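Side-chain contacts in hypothetical protein (PDB 2OT9), which is of unknown function but belongs to the YaeQ family, which is grouped with the PDDEXK nuclease superfamily: residues E38-T41 with V42-A46; F57-G60 with L61-D65; D88-R91 with L92-S96; V132-D135 with V136-V139; V161-R165 with G166-V170. All coordinates share one frame; numbering follows the deposited sequence. Where two conformers were deposited one is given.

Contact 1: residues E38-T41 with V42-A46; sequences ERMT and VRLLA. With SRT (S,R meso-tartaric acid), chain C.
Carboxylate oxygen O1 of the meso-tartrate is gripped by two nitrogens of Arg39: NH2 donates to it at 2.8 Å in a nearly straight bond (167°), whereas NH1 to O1, at 3.4 Å, is weak. O1 sits at the edge of the guanidinium, in its plane, and tartrate hydroxyl O2 lies over one face. Arginine suits this place because its flat cation can turn two N-H groups to one anionic oxygen. With CG trans to the backbone N (chi1 -179°), the chain leads off helix 37-49. That helix packs on strands 21-31 and 147-155 of the central mixed sheet, and its backbone runs on regularly here, Arg43 N meeting Arg39 O at 3.0 Å. On another side of the helix the selenomethionine Met40 rests CG against Leu44 CG at 4.3 Å. Met40 CE comes to the edge of the Arg43 guanidinium, 4.1 Å from Arg43 NH1. Arg43, though buried, has its charge met by Glu35 in a salt bridge, while NH2 donates to Gly58 O.

Contact 2: residues F57-G60 with L61-D65; sequences FGRG and LSDVD. With SRT (S,R meso-tartaric acid), chain C.
Arg59 and Ser62 are tied by two hydrogen bonds that end on one atom, Arg59 O. Ser62 N reaches it at 3.1 Å, tilted from the carbonyl plane and bent (141°); Ser62 OG, at 3.0 Å, lies in that plane on a lone pair of Arg59 O. A short side chain ending in a hydroxyl suits this place, and chi1 of 90° swings OG back over the turn to meet the carbonyl. One residue further on, Asp63 N donates to Gly60 O at 3.2 Å, from above the carbonyl plane although the N-H points almost straight at the oxygen. Bonds between residues three apart, one after the other, mark a tight pair of turns passing through a short 3-10 segment, in the loop between strands 55-57 and 69-72. Gly60 enters the turns with a positive phi (46°), which glycine adopts readily. An Asx turn follows, Asp63 OD1 accepting from Asp65 N at 2.9 Å. The van der Waals contacts are few: Arg59 CB meets Asp63 CB at 3.8 Å and Ser62 OG at 3.7 Å. Toward the ligand, Leu61 CB stands 3.7 Å from tartrate O4, and the leucine side chain also touches Arg39.

Contact 3: residues D88-R91 with L92-S96; sequences DADR and LTWCS
Arg91 lies along Cys95, one helical turn ahead of it, and several of its atoms are used. CB only leads the chain off the helix. CG, beside the carbonyl carbon, touches Cys95 SG at 3.8 Å. From there the chain runs extended to NE, and the guanidinium turns so that the sulfur of Cys95 sits 3.9 Å above its plane, over its centre. The tip works beyond the helix: NH1 donates to Val64 O, NH2 makes a salt bridge with Glu83, and the side chain touches the bound tartrate. A small, polarisable cysteine suits the place against the face of a flat cation. The backbone end of Arg91 is fixed too, for Asp88, the N-cap residue of helix 89-96, accepts from Arg91 N through OD1 at 2.9 Å. This helix is the crossover of a beta-alpha-beta unit between strands 78-84 and 101-106. Ala89 O takes two donors from opposite faces of its plane, Thr93 N at 2.9 Å and Thr93 OG1 at 2.7 Å. Alongside, Trp94 lays CZ3 against Asp90 CB at 4.0 Å. The carboxylate of Asp88, placed at the positive end of the helix dipole, probably stabilises the first turn, while the charge of Arg91 is largely answered by Glu83, which together with Val64 O probably fixes the tip at the pocket wall.

Contact 4: residues V132-D135 with V136-V139; sequences VPQD and VLEV
Val132 and Leu137 cross at about a right angle, Val132 CG1 touching Leu137 CB at 4.0 Å. Both are branched, apolar and buried, as befits the inner side of a helix start. Beside them Val136 turns CG1 back toward the preceding chain: at chi1 67° this methyl lies between the backbone N and the carbonyl carbon, 3.6 Å from Pro133 O and 4.3 Å from Pro133 CD. Pro133 holds the N-cap position of helix 134-141, where its lack of an N-H costs nothing, and Leu137 N gives Pro133 O a weak bond at 3.3 Å. The helix is clamped between two neighbours: Val136 packs on strand 166-174, and Leu137 inserts against Thr41 and Val42 of helix 37-49. Outward, Gln134 and Glu138 pass each other at a slant, their amide and carboxylate planes almost perpendicular (87°). Gln134 CG lies 3.4 Å from Glu138 OE2, and the backbone below joins the pair through Glu138 N to Gln134 O at 2.9 Å. Asp135 turns its carboxylate back onto the next backbone N-H, OD1 coming 2.6 Å from Val136 N in a weak, bent bond (130°). An acidic residue is well placed here, its charge probably favoured by the helix dipole.

Contact 5: residues V161-R165 with G166-V170; sequences VTDDR and GQHEV
Strands 161-163 and 166-170 form an antiparallel hairpin joined by a type I turn from Asp163 to Gly166, with Val161 and His168 facing each other as a hydrogen-bonded pair: Val161 N to His168 O is 2.9 Å and His168 N to Val161 O is 2.7 Å. At the turn Asp163 N meets Gly166 O at 2.9 Å, and the positive phi of Gly166 (131°) suits glycine, since a side chain there would crowd the Arg165 carbonyl. Asp163 also fits an Asx turn, although the position of its OD1 is less certain. Asp163 lies at the edge of the His168 ring, but the two come too close in the model for the details to be trusted. Gly166 C lies 3.8 Å above one ring face. On the same side Val161 CG2 touches Val170 CG2 at 4.3 Å. Arg165 leads away from the hairpin, its NH1 donating to Val139 O. Across the other face Thr162 and Gln167 are a non-hydrogen-bonded pair. Two waters each stand 2.7 Å from Thr162 OG1; one donates to Gln167 OE1, and the other lies close enough to do so. The polar pair is thus bridged by water, whereas the face with Val161 packs on helix 134-141.

Overall arrangement
Along the chain the five contacts follow in series, all around one mixed sheet. Contact 1, on helix 37-49, is central, its centre about 5 Å from that of the chain, and it touches contacts 2, 4 and 5. Contacts 1, 2 and 3 surround the tartrate: Arg39, Leu61 and Arg91 all belong to its pocket, though contacts 1 and 3 do not touch each other. Val64 of contact 2 meets Arg91 of contact 3 instead. Contacts 4 and 5, centres about 11 Å apart, form a separate flank where helix 134-141 covers the hairpin 161-170. Contacts 3 and 5 lie furthest apart, about 33 Å between centres. Helix 37-49 links the two regions, Arg39 reaching the pocket while Val42 and Leu45 touch contacts 4 and 5.

Contact 1: residues E38-T41 with V42-A46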
loop_
_atom_site.group_PDB
_atom_site.type_symbol
_atom_site.label_atom_id
_atom_site.label_comp_id
_atom_site.label_asym_id
_atom_site.label_seq_id
_atom_site.Cartn_x
_atom_site.Cartn_y
_atom_site.Cartn_z
ATOM N N GLU A 38 -2.999 6.360 9.607
ATOM C CA GLU A 38 -2.541 4.980 9.437
ATOM C C GLU A 38 -2.830 4.432 8.033
ATOM O O GLU A 38 -1.969 3.821 7.402
ATOM C CB GLU A 38 -3.165 4.083 10.515
ATOM C CG GLU A 38 -2.527 4.252 11.914
ATOM C CD GLU A 38 -3.094 5.414 12.736
ATOM O OE1 GLU A 38 -4.087 6.089 12.319
ATOM O OE2 GLU A 38 -2.536 5.647 13.840
ATOM N N ARG A 39 -4.043 4.655 7.543
ATOM C CA ARG A 39 -4.418 4.179 6.200
ATOM C C ARG A 39 -3.549 4.824 5.131
ATOM O O ARG A 39 -2.990 4.149 4.272
ATOM C CB ARG A 39 -5.910 4.449 5.929
ATOM C CG ARG A 39 -6.366 3.951 4.540
ATOM C CD ARG A 39 -7.891 4.056 4.367
ATOM N NE ARG A 39 -8.570 3.100 5.232
ATOM C CZ ARG A 39 -8.869 1.846 4.894
ATOM N NH1 ARG A 39 -8.604 1.403 3.673
ATOM N NH2 ARG A 39 -9.483 1.045 5.770
HETATM N N MSE A 40 -3.420 6.145 5.188
HETATM C CA MSE A 40 -2.532 6.854 4.274
HETATM C C MSE A 40 -1.103 6.311 4.326
HETATM O O MSE A 40 -0.476 6.093 3.286
HETATM C CB MSE A 40 -2.523 8.351 4.590
HETATM C CG MSE A 40 -1.352 9.046 3.896
HETATM SE SE MSE A 40 -1.693 10.937 3.661
HETATM C CE MSE A 40 -3.169 10.680 2.458
ATOM N N THR A 41 -0.589 6.092 5.531
ATOM C CA THR A 41 0.755 5.552 5.703
ATOM C C THR A 41 0.919 4.175 5.063
ATOM O O THR A 41 1.946 3.895 4.449
ATOM C CB THR A 41 1.140 5.541 7.190
ATOM O OG1 THR A 41 1.112 6.903 7.662
ATOM C CG2 THR A 41 2.524 4.930 7.402
ATOM N N VAL A 42 -0.097 3.324 5.187
ATOM C CA VAL A 42 -0.063 2.031 4.500
ATOM C C VAL A 42 -0.012 2.228 2.970
ATOM O O VAL A 42 0.746 1.532 2.281
ATOM C CB VAL A 42 -1.235 1.110 4.915
ATOM C CG1 VAL A 42 -1.104 -0.247 4.227
ATOM C CG2 VAL A 42 -1.207 0.875 6.451
ATOM N N ARG A 43 -0.788 3.173 2.443
ATOM C CA ARG A 43 -0.697 3.503 1.004
ATOM C C ARG A 43 0.714 3.956 0.591
ATOM O O ARG A 43 1.193 3.598 -0.491
ATOM C CB ARG A 43 -1.713 4.584 0.624
ATOM C CG ARG A 43 -3.149 4.094 0.663
ATOM C CD ARG A 43 -4.005 4.827 -0.372
ATOM N NE ARG A 43 -4.145 6.251 -0.076
ATOM C CZ ARG A 43 -4.604 7.159 -0.936
ATOM N NH1 ARG A 43 -4.701 8.437 -0.556
ATOM N NH2 ARG A 43 -4.965 6.795 -2.172
ATOM N N LEU A 44 1.365 4.756 1.439
ATOM C CA LEU A 44 2.747 5.205 1.159
ATOM C C LEU A 44 3.754 4.051 1.174
ATOM O O LEU A 44 4.680 4.000 0.341
ATOM C CB LEU A 44 3.204 6.286 2.155
ATOM C CG LEU A 44 2.345 7.540 2.307
ATOM C CD1 LEU A 44 3.006 8.517 3.303
ATOM C CD2 LEU A 44 2.084 8.206 0.987
ATOM N N LEU A 45 3.592 3.127 2.120
ATOM C CA LEU A 45 4.446 1.931 2.153
ATOM C C LEU A 45 4.244 1.112 0.878
ATOM O O LEU A 45 5.206 0.636 0.296
ATOM C CB LEU A 45 4.105 1.057 3.367
ATOM C CG LEU A 45 4.596 1.551 4.730
ATOM C CD1 LEU A 45 3.978 0.694 5.849
ATOM C CD2 LEU A 45 6.122 1.535 4.784
ATOM N N ALA A 46 2.986 0.936 0.458
ATOM C CA ALA A 46 2.684 0.185 -0.779
ATOM C C ALA A 46 3.340 0.839 -2.001
ATOM O O ALA A 46 3.861 0.162 -2.884
ATOM C CB ALA A 46 1.145 0.091 -0.997
HETATM O O1 SRT C . -10.208 -1.448 4.674
HETATM O O11 SRT C . -12.350 -1.684 4.333
HETATM C C1 SRT C . -11.251 -1.159 4.071
HETATM C C2 SRT C . -11.116 -0.139 2.971
HETATM O O2 SRT C . -12.031 0.968 3.017
HETATM C C3 SRT C . -11.213 -0.900 1.669
HETATM O O3 SRT C . -9.901 -1.446 1.503
HETATM C C4 SRT C . -11.626 -0.013 0.511
HETATM O O4 SRT C . -11.142 1.141 0.358
HETATM O O41 SRT C . -12.469 -0.483 -0.281
#

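Contact 2: residues F57-G60 with L61-D65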
loop_
_atom_site.group_PDB
_atom_site.type_symbol
_atom_site.label_atom_id
_atom_site.label_comp_id
_atom_site.label_asym_id
_atom_site.label_seq_id
_atom_site.Cartn_x
_atom_site.Cartn_y
_atom_site.Cartn_z
ATOM N N PHE A 57 -1.523 6.797 -7.236
ATOM C CA PHE A 57 -2.550 6.689 -6.192
ATOM C C PHE A 57 -3.934 6.803 -6.812
ATOM O O PHE A 57 -4.162 7.642 -7.680
ATOM C CB PHE A 57 -2.352 7.742 -5.085
ATOM C CG PHE A 57 -1.097 7.538 -4.275
ATOM C CD1 PHE A 57 -1.067 6.626 -3.234
ATOM C CD2 PHE A 57 0.064 8.244 -4.580
ATOM C CE1 PHE A 57 0.108 6.433 -2.490
ATOM C CE2 PHE A 57 1.237 8.053 -3.853
ATOM C CZ PHE A 57 1.257 7.153 -2.799
ATOM N N GLY A 58 -4.847 5.933 -6.389
ATOM C CA GLY A 58 -6.233 6.019 -6.808
ATOM C C GLY A 58 -6.985 6.875 -5.811
ATOM O O GLY A 58 -6.378 7.488 -4.922
ATOM N N ARG A 59 -8.307 6.915 -5.951
ATOM C CA ARG A 59 -9.158 7.622 -4.987
ATOM C C ARG A 59 -9.506 6.772 -3.758
ATOM O O ARG A 59 -10.272 7.218 -2.897
ATOM C CB ARG A 59 -10.412 8.187 -5.660
ATOM C CG ARG A 59 -10.117 9.240 -6.740
ATOM C CD ARG A 59 -11.383 9.965 -7.189
ATOM N NE ARG A 59 -11.724 11.107 -6.334
ATOM C CZ ARG A 59 -11.831 12.370 -6.754
ATOM N NH1 ARG A 59 -11.636 12.681 -8.031
ATOM N NH2 ARG A 59 -12.147 13.329 -5.893
ATOM N N GLY A 60 -8.943 5.557 -3.688
ATOM C CA GLY A 60 -9.041 4.680 -2.501
ATOM C C GLY A 60 -10.447 4.584 -1.924
ATOM O O GLY A 60 -11.419 4.423 -2.675
ATOM N N LEU A 61 -10.561 4.723 -0.599
ATOM C CA LEU A 61 -11.847 4.563 0.091
ATOM C C LEU A 61 -12.957 5.534 -0.338
ATOM O O LEU A 61 -14.137 5.263 -0.099
ATOM C CB LEU A 61 -11.681 4.559 1.632
ATOM C CG LEU A 61 -11.093 5.720 2.449
ATOM C CD1 LEU A 61 -11.632 7.072 2.033
ATOM C CD2 LEU A 61 -11.376 5.473 3.927
ATOM N N SER A 62 -12.593 6.641 -0.983
ATOM C CA SER A 62 -13.588 7.646 -1.398
ATOM C C SER A 62 -14.346 7.306 -2.704
ATOM O O SER A 62 -15.335 7.967 -3.041
ATOM C CB SER A 62 -12.949 9.041 -1.470
ATOM O OG SER A 62 -12.405 9.325 -2.747
ATOM N N ASP A 63 -13.875 6.288 -3.431
ATOM C CA ASP A 63 -14.515 5.836 -4.680
ATOM C C ASP A 63 -14.445 4.311 -4.785
ATOM O O ASP A 63 -13.363 3.745 -4.959
ATOM C CB ASP A 63 -13.816 6.470 -5.888
ATOM C CG ASP A 63 -14.472 6.111 -7.235
ATOM O OD1 ASP A 63 -15.283 5.154 -7.320
ATOM O OD2 ASP A 63 -14.161 6.806 -8.227
ATOM N N VAL A 64 -15.602 3.654 -4.714
ATOM C CA VAL A 64 -15.649 2.191 -4.741
ATOM C C VAL A 64 -15.072 1.555 -6.019
ATOM O O VAL A 64 -14.632 0.407 -5.998
ATOM C CB VAL A 64 -17.073 1.634 -4.470
ATOM C CG1 VAL A 64 -17.453 1.853 -3.004
ATOM C CG2 VAL A 64 -18.100 2.248 -5.422
ATOM N N ASP A 65 -15.060 2.306 -7.115
ATOM C CA ASP A 65 -14.598 1.768 -8.396
ATOM C C ASP A 65 -13.083 1.906 -8.608
ATOM O O ASP A 65 -12.561 1.521 -9.666
ATOM C CB ASP A 65 -15.371 2.420 -9.549
ATOM C CG ASP A 65 -16.878 2.286 -9.383
ATOM O OD1 ASP A 65 -17.359 1.173 -9.065
ATOM O OD2 ASP A 65 -17.583 3.300 -9.549
HETATM O O1 SRT C . -10.208 -1.448 4.674
HETATM O O11 SRT C . -12.350 -1.684 4.333
HETATM C C1 SRT C . -11.251 -1.159 4.071
HETATM C C2 SRT C . -11.116 -0.139 2.971
HETATM O O2 SRT C . -12.031 0.968 3.017
HETATM C C3 SRT C . -11.213 -0.900 1.669
HETATM O O3 SRT C . -9.901 -1.446 1.503
HETATM C C4 SRT C . -11.626 -0.013 0.511
HETATM O O4 SRT C . -11.142 1.141 0.358
HETATM O O41 SRT C . -12.469 -0.483 -0.281
#

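Contact 3: residues D88-R91 with L92-S96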
loop_
_atom_site.group_PDB
_atom_site.type_symbol
_atom_site.label_atom_id
_atom_site.label_comp_id
_atom_site.label_asym_id
_atom_site.label_seq_id
_atom_site.Cartn_x
_atom_site.Cartn_y
_atom_site.Cartn_z
ATOM N N ASP A 88 -13.358 -7.065 1.682
ATOM C CA ASP A 88 -13.925 -8.413 1.779
ATOM C C ASP A 88 -13.564 -9.287 0.567
ATOM O O ASP A 88 -13.011 -8.798 -0.420
ATOM C CB ASP A 88 -15.448 -8.391 2.095
ATOM C CG ASP A 88 -16.311 -7.804 0.965
ATOM O OD1 ASP A 88 -15.941 -7.891 -0.230
ATOM O OD2 ASP A 88 -17.414 -7.285 1.286
ATOM N N ALA A 89 -13.877 -10.581 0.652
ATOM C CA ALA A 89 -13.529 -11.528 -0.398
ATOM C C ALA A 89 -14.253 -11.238 -1.711
ATOM O O ALA A 89 -13.730 -11.538 -2.768
ATOM C CB ALA A 89 -13.826 -12.967 0.062
ATOM N N ASP A 90 -15.474 -10.711 -1.644
ATOM C CA ASP A 90 -16.205 -10.344 -2.863
ATOM C C ASP A 90 -15.440 -9.259 -3.639
ATOM O O ASP A 90 -15.250 -9.369 -4.849
ATOM C CB ASP A 90 -17.640 -9.899 -2.545
ATOM C CG ASP A 90 -18.529 -11.058 -2.087
ATOM O OD1 ASP A 90 -18.686 -12.026 -2.848
ATOM O OD2 ASP A 90 -19.097 -10.979 -0.977
ATOM N N ARG A 91 -14.959 -8.246 -2.931
ATOM C CA ARG A 91 -14.254 -7.122 -3.573
ATOM C C ARG A 91 -12.950 -7.598 -4.195
ATOM O O ARG A 91 -12.633 -7.258 -5.343
ATOM C CB ARG A 91 -13.977 -5.977 -2.579
ATOM C CG ARG A 91 -13.251 -4.795 -3.263
ATOM C CD ARG A 91 -13.155 -3.511 -2.443
ATOM N NE ARG A 91 -12.363 -2.511 -3.184
ATOM C CZ ARG A 91 -12.846 -1.678 -4.104
ATOM N NH1 ARG A 91 -14.144 -1.678 -4.412
ATOM N NH2 ARG A 91 -12.026 -0.815 -4.710
ATOM N N LEU A 92 -12.205 -8.406 -3.448
ATOM C CA LEU A 92 -10.982 -9.019 -3.975
ATOM C C LEU A 92 -11.265 -9.876 -5.195
ATOM O O LEU A 92 -10.499 -9.841 -6.153
ATOM C CB LEU A 92 -10.271 -9.848 -2.899
ATOM C CG LEU A 92 -9.636 -8.986 -1.801
ATOM C CD1 LEU A 92 -9.094 -9.861 -0.692
ATOM C CD2 LEU A 92 -8.526 -8.068 -2.343
ATOM N N THR A 93 -12.367 -10.632 -5.172
ATOM C CA THR A 93 -12.717 -11.477 -6.315
ATOM C C THR A 93 -12.953 -10.641 -7.566
ATOM O O THR A 93 -12.361 -10.911 -8.623
ATOM C CB THR A 93 -13.961 -12.356 -6.038
ATOM O OG1 THR A 93 -13.697 -13.186 -4.908
ATOM C CG2 THR A 93 -14.310 -13.228 -7.259
ATOM N N TRP A 94 -13.801 -9.626 -7.442
ATOM C CA TRP A 94 -14.169 -8.820 -8.591
ATOM C C TRP A 94 -13.076 -7.887 -9.100
ATOM O O TRP A 94 -12.920 -7.732 -10.312
ATOM C CB TRP A 94 -15.468 -8.064 -8.334
ATOM C CG TRP A 94 -16.660 -9.006 -8.369
ATOM C CD1 TRP A 94 -16.864 -10.051 -9.237
ATOM C CD2 TRP A 94 -17.798 -8.971 -7.507
ATOM N NE1 TRP A 94 -18.081 -10.669 -8.962
ATOM C CE2 TRP A 94 -18.660 -10.034 -7.896
ATOM C CE3 TRP A 94 -18.162 -8.169 -6.419
ATOM C CZ2 TRP A 94 -19.865 -10.289 -7.247
ATOM C CZ3 TRP A 94 -19.364 -8.433 -5.783
ATOM C CH2 TRP A 94 -20.189 -9.480 -6.192
ATOM N N CYS A 95 -12.330 -7.280 -8.187
ATOM C CA CYS A 95 -11.196 -6.458 -8.592
ATOM C C CYS A 95 -10.131 -7.290 -9.294
ATOM O O CYS A 95 -9.608 -6.864 -10.319
ATOM C CB CYS A 95 -10.613 -5.677 -7.411
ATOM S SG CYS A 95 -11.760 -4.410 -6.759
ATOM N N SER A 96 -9.839 -8.484 -8.773
ATOM C CA SER A 96 -8.784 -9.352 -9.320
ATOM C C SER A 96 -9.018 -9.734 -10.765
ATOM O O SER A 96 -8.063 -10.017 -11.498
ATOM C CB SER A 96 -8.598 -10.616 -8.482
ATOM O OG SER A 96 -9.710 -11.481 -8.620
#

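Contact 4: residues V132-D135 with V136-V139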
loop_
_atom_site.group_PDB
_atom_site.type_symbol
_atom_site.label_atom_id
_atom_site.label_comp_id
_atom_site.label_asym_id
_atom_site.label_seq_id
_atom_site.Cartn_x
_atom_site.Cartn_y
_atom_site.Cartn_z
ATOM N N VAL A 132 0.739 -5.368 7.668
ATOM C CA VAL A 132 1.665 -4.425 8.289
ATOM C C VAL A 132 1.438 -4.487 9.807
ATOM O O VAL A 132 0.296 -4.350 10.247
ATOM C CB VAL A 132 1.384 -2.966 7.812
ATOM C CG1 VAL A 132 2.371 -1.983 8.443
ATOM C CG2 VAL A 132 1.422 -2.853 6.264
ATOM N N PRO A 133 2.499 -4.711 10.602
ATOM C CA PRO A 133 2.344 -4.779 12.084
ATOM C C PRO A 133 1.862 -3.441 12.657
ATOM O O PRO A 133 2.300 -2.384 12.197
ATOM C CB PRO A 133 3.775 -5.076 12.585
ATOM C CG PRO A 133 4.500 -5.617 11.402
ATOM C CD PRO A 133 3.891 -4.942 10.184
ATOM N N GLN A 134 0.989 -3.477 13.664
ATOM C CA GLN A 134 0.368 -2.244 14.143
ATOM C C GLN A 134 1.344 -1.329 14.872
ATOM O O GLN A 134 1.229 -0.107 14.767
ATOM C CB GLN A 134 -0.882 -2.509 15.011
ATOM C CG GLN A 134 -1.702 -1.216 15.401
ATOM C CD GLN A 134 -2.574 -0.584 14.270
ATOM O OE1 GLN A 134 -3.124 0.508 14.447
ATOM N NE2 GLN A 134 -2.700 -1.259 13.139
ATOM N N ASP A 135 2.294 -1.909 15.601
ATOM C CA ASP A 135 3.237 -1.092 16.377
ATOM C C ASP A 135 4.033 -0.123 15.501
ATOM O O ASP A 135 4.016 1.069 15.761
ATOM C CB ASP A 135 4.137 -1.923 17.313
ATOM C CG ASP A 135 5.039 -2.942 16.578
ATOM O OD1 ASP A 135 5.019 -3.059 15.330
ATOM O OD2 ASP A 135 5.791 -3.648 17.295
ATOM N N VAL A 136 4.693 -0.621 14.454
ATOM C CA VAL A 136 5.503 0.259 13.587
ATOM C C VAL A 136 4.620 1.190 12.748
ATOM O O VAL A 136 5.001 2.320 12.428
ATOM C CB VAL A 136 6.490 -0.539 12.681
ATOM C CG1 VAL A 136 5.754 -1.398 11.629
ATOM C CG2 VAL A 136 7.493 0.415 11.999
ATOM N N LEU A 137 3.439 0.708 12.385
ATOM C CA LEU A 137 2.524 1.534 11.633
ATOM C C LEU A 137 2.152 2.752 12.471
ATOM O O LEU A 137 2.167 3.870 11.969
ATOM C CB LEU A 137 1.272 0.741 11.226
ATOM C CG LEU A 137 0.191 1.520 10.497
ATOM C CD1 LEU A 137 0.797 2.198 9.250
ATOM C CD2 LEU A 137 -0.935 0.565 10.122
ATOM N N GLU A 138 1.855 2.546 13.749
ATOM C CA GLU A 138 1.463 3.680 14.600
ATOM C C GLU A 138 2.573 4.716 14.755
ATOM O O GLU A 138 2.310 5.928 14.705
ATOM C CB GLU A 138 0.932 3.208 15.954
ATOM C CG GLU A 138 -0.542 2.778 15.834
ATOM C CD GLU A 138 -1.154 2.366 17.164
ATOM O OE1 GLU A 138 -0.591 2.720 18.224
ATOM O OE2 GLU A 138 -2.206 1.691 17.139
ATOM N N VAL A 139 3.804 4.228 14.911
ATOM C CA VAL A 139 5.001 5.074 14.959
ATOM C C VAL A 139 5.178 5.896 13.677
ATOM O O VAL A 139 5.433 7.105 13.738
ATOM C CB VAL A 139 6.260 4.214 15.168
ATOM C CG1 VAL A 139 7.525 5.011 14.839
ATOM C CG2 VAL A 139 6.321 3.657 16.576
#

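Contact 5: residues V161-R165 with G166-V170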
loop_
_atom_site.group_PDB
_atom_site.type_symbol
_atom_site.label_atom_id
_atom_site.label_comp_id
_atom_site.label_asym_id
_atom_site.label_seq_id
_atom_site.Cartn_x
_atom_site.Cartn_y
_atom_site.Cartn_z
ATOM N N VAL A 161 12.243 2.258 6.974
ATOM C CA VAL A 161 11.846 3.628 6.691
ATOM C C VAL A 161 12.529 4.569 7.678
ATOM O O VAL A 161 12.359 4.428 8.895
ATOM C CB VAL A 161 10.310 3.799 6.797
ATOM C CG1 VAL A 161 9.901 5.258 6.503
ATOM C CG2 VAL A 161 9.578 2.814 5.895
ATOM N N THR A 162 13.285 5.541 7.163
ATOM C CA THR A 162 13.856 6.576 8.009
ATOM C C THR A 162 13.033 7.853 7.856
ATOM O O THR A 162 12.870 8.382 6.746
ATOM C CB THR A 162 15.357 6.858 7.677
ATOM O OG1 THR A 162 16.092 5.630 7.708
ATOM C CG2 THR A 162 15.972 7.824 8.697
ATOM N N ASP A 163 12.506 8.341 8.967
ATOM C CA ASP A 163 11.813 9.622 8.958
ATOM C C ASP A 163 12.427 10.553 10.007
ATOM O O ASP A 163 13.542 10.306 10.481
ATOM C CB ASP A 163 10.304 9.422 9.169
ATOM C CG ASP A 163 9.957 8.879 10.558
ATOM O OD1 ASP A 163 10.816 8.879 11.482
ATOM O OD2 ASP A 163 8.794 8.469 10.720
ATOM N N ASP A 164 11.685 11.591 10.396
ATOM C CA ASP A 164 12.145 12.580 11.371
ATOM C C ASP A 164 12.368 12.015 12.804
ATOM O O ASP A 164 12.983 12.651 13.647
ATOM C CB ASP A 164 11.146 13.745 11.404
ATOM C CG ASP A 164 9.747 13.314 11.883
ATOM O OD1 ASP A 164 9.234 12.294 11.408
ATOM O OD2 ASP A 164 9.162 13.996 12.740
ATOM N N ARG A 165 11.867 10.819 13.074
ATOM C CA ARG A 165 12.000 10.227 14.404
ATOM C C ARG A 165 12.929 9.008 14.438
ATOM O O ARG A 165 13.124 8.390 15.492
ATOM C CB ARG A 165 10.611 9.879 14.968
ATOM C CG ARG A 165 9.692 11.093 14.994
ATOM C CD ARG A 165 8.587 10.976 15.998
ATOM N NE ARG A 165 7.612 9.946 15.630
ATOM C CZ ARG A 165 6.603 9.585 16.412
ATOM N NH1 ARG A 165 5.768 8.635 16.008
ATOM N NH2 ARG A 165 6.452 10.161 17.605
ATOM N N GLY A 166 13.502 8.664 13.290
ATOM C CA GLY A 166 14.530 7.625 13.230
ATOM C C GLY A 166 14.243 6.609 12.156
ATOM O O GLY A 166 13.425 6.856 11.265
ATOM N N GLN A 167 14.928 5.469 12.252
ATOM C CA GLN A 167 14.800 4.371 11.306
ATOM C C GLN A 167 13.903 3.281 11.871
ATOM O O GLN A 167 14.185 2.723 12.926
ATOM C CB GLN A 167 16.168 3.773 10.939
ATOM C CG GLN A 167 16.037 2.780 9.787
ATOM C CD GLN A 167 17.361 2.323 9.216
ATOM O OE1 GLN A 167 17.787 2.805 8.164
ATOM N NE2 GLN A 167 18.005 1.372 9.886
ATOM N N HIS A 168 12.846 2.955 11.140
ATOM C CA HIS A 168 11.838 2.019 11.622
ATOM C C HIS A 168 11.788 0.816 10.702
ATOM O O HIS A 168 11.702 0.970 9.478
ATOM C CB HIS A 168 10.470 2.716 11.650
ATOM C CG HIS A 168 10.496 4.057 12.326
ATOM N ND1 HIS A 168 10.430 5.244 11.632
ATOM C CD2 HIS A 168 10.627 4.392 13.629
ATOM C CE1 HIS A 168 10.489 6.257 12.480
ATOM N NE2 HIS A 168 10.608 5.767 13.700
ATOM N N GLU A 169 11.827 -0.373 11.291
ATOM C CA GLU A 169 11.859 -1.614 10.528
ATOM C C GLU A 169 10.443 -2.149 10.328
ATOM O O GLU A 169 9.739 -2.446 11.292
ATOM C CB GLU A 169 12.749 -2.668 11.223
ATOM C CG GLU A 169 12.672 -4.053 10.566
ATOM C CD GLU A 169 13.798 -5.016 10.970
ATOM O OE1 GLU A 169 14.692 -4.638 11.757
ATOM O OE2 GLU A 169 13.779 -6.166 10.486
ATOM N N VAL A 170 10.037 -2.254 9.069
ATOM C CA VAL A 170 8.722 -2.776 8.714
ATOM C C VAL A 170 8.874 -4.185 8.172
ATOM O O VAL A 170 9.372 -4.383 7.069
ATOM C CB VAL A 170 8.020 -1.876 7.663
ATOM C CG1 VAL A 170 6.652 -2.455 7.288
ATOM C CG2 VAL A 170 7.903 -0.438 8.191
HETATM O O HOH W 1 15.906 3.695 5.890
HETATM O O HOH W 2 18.773 5.843 8.195
#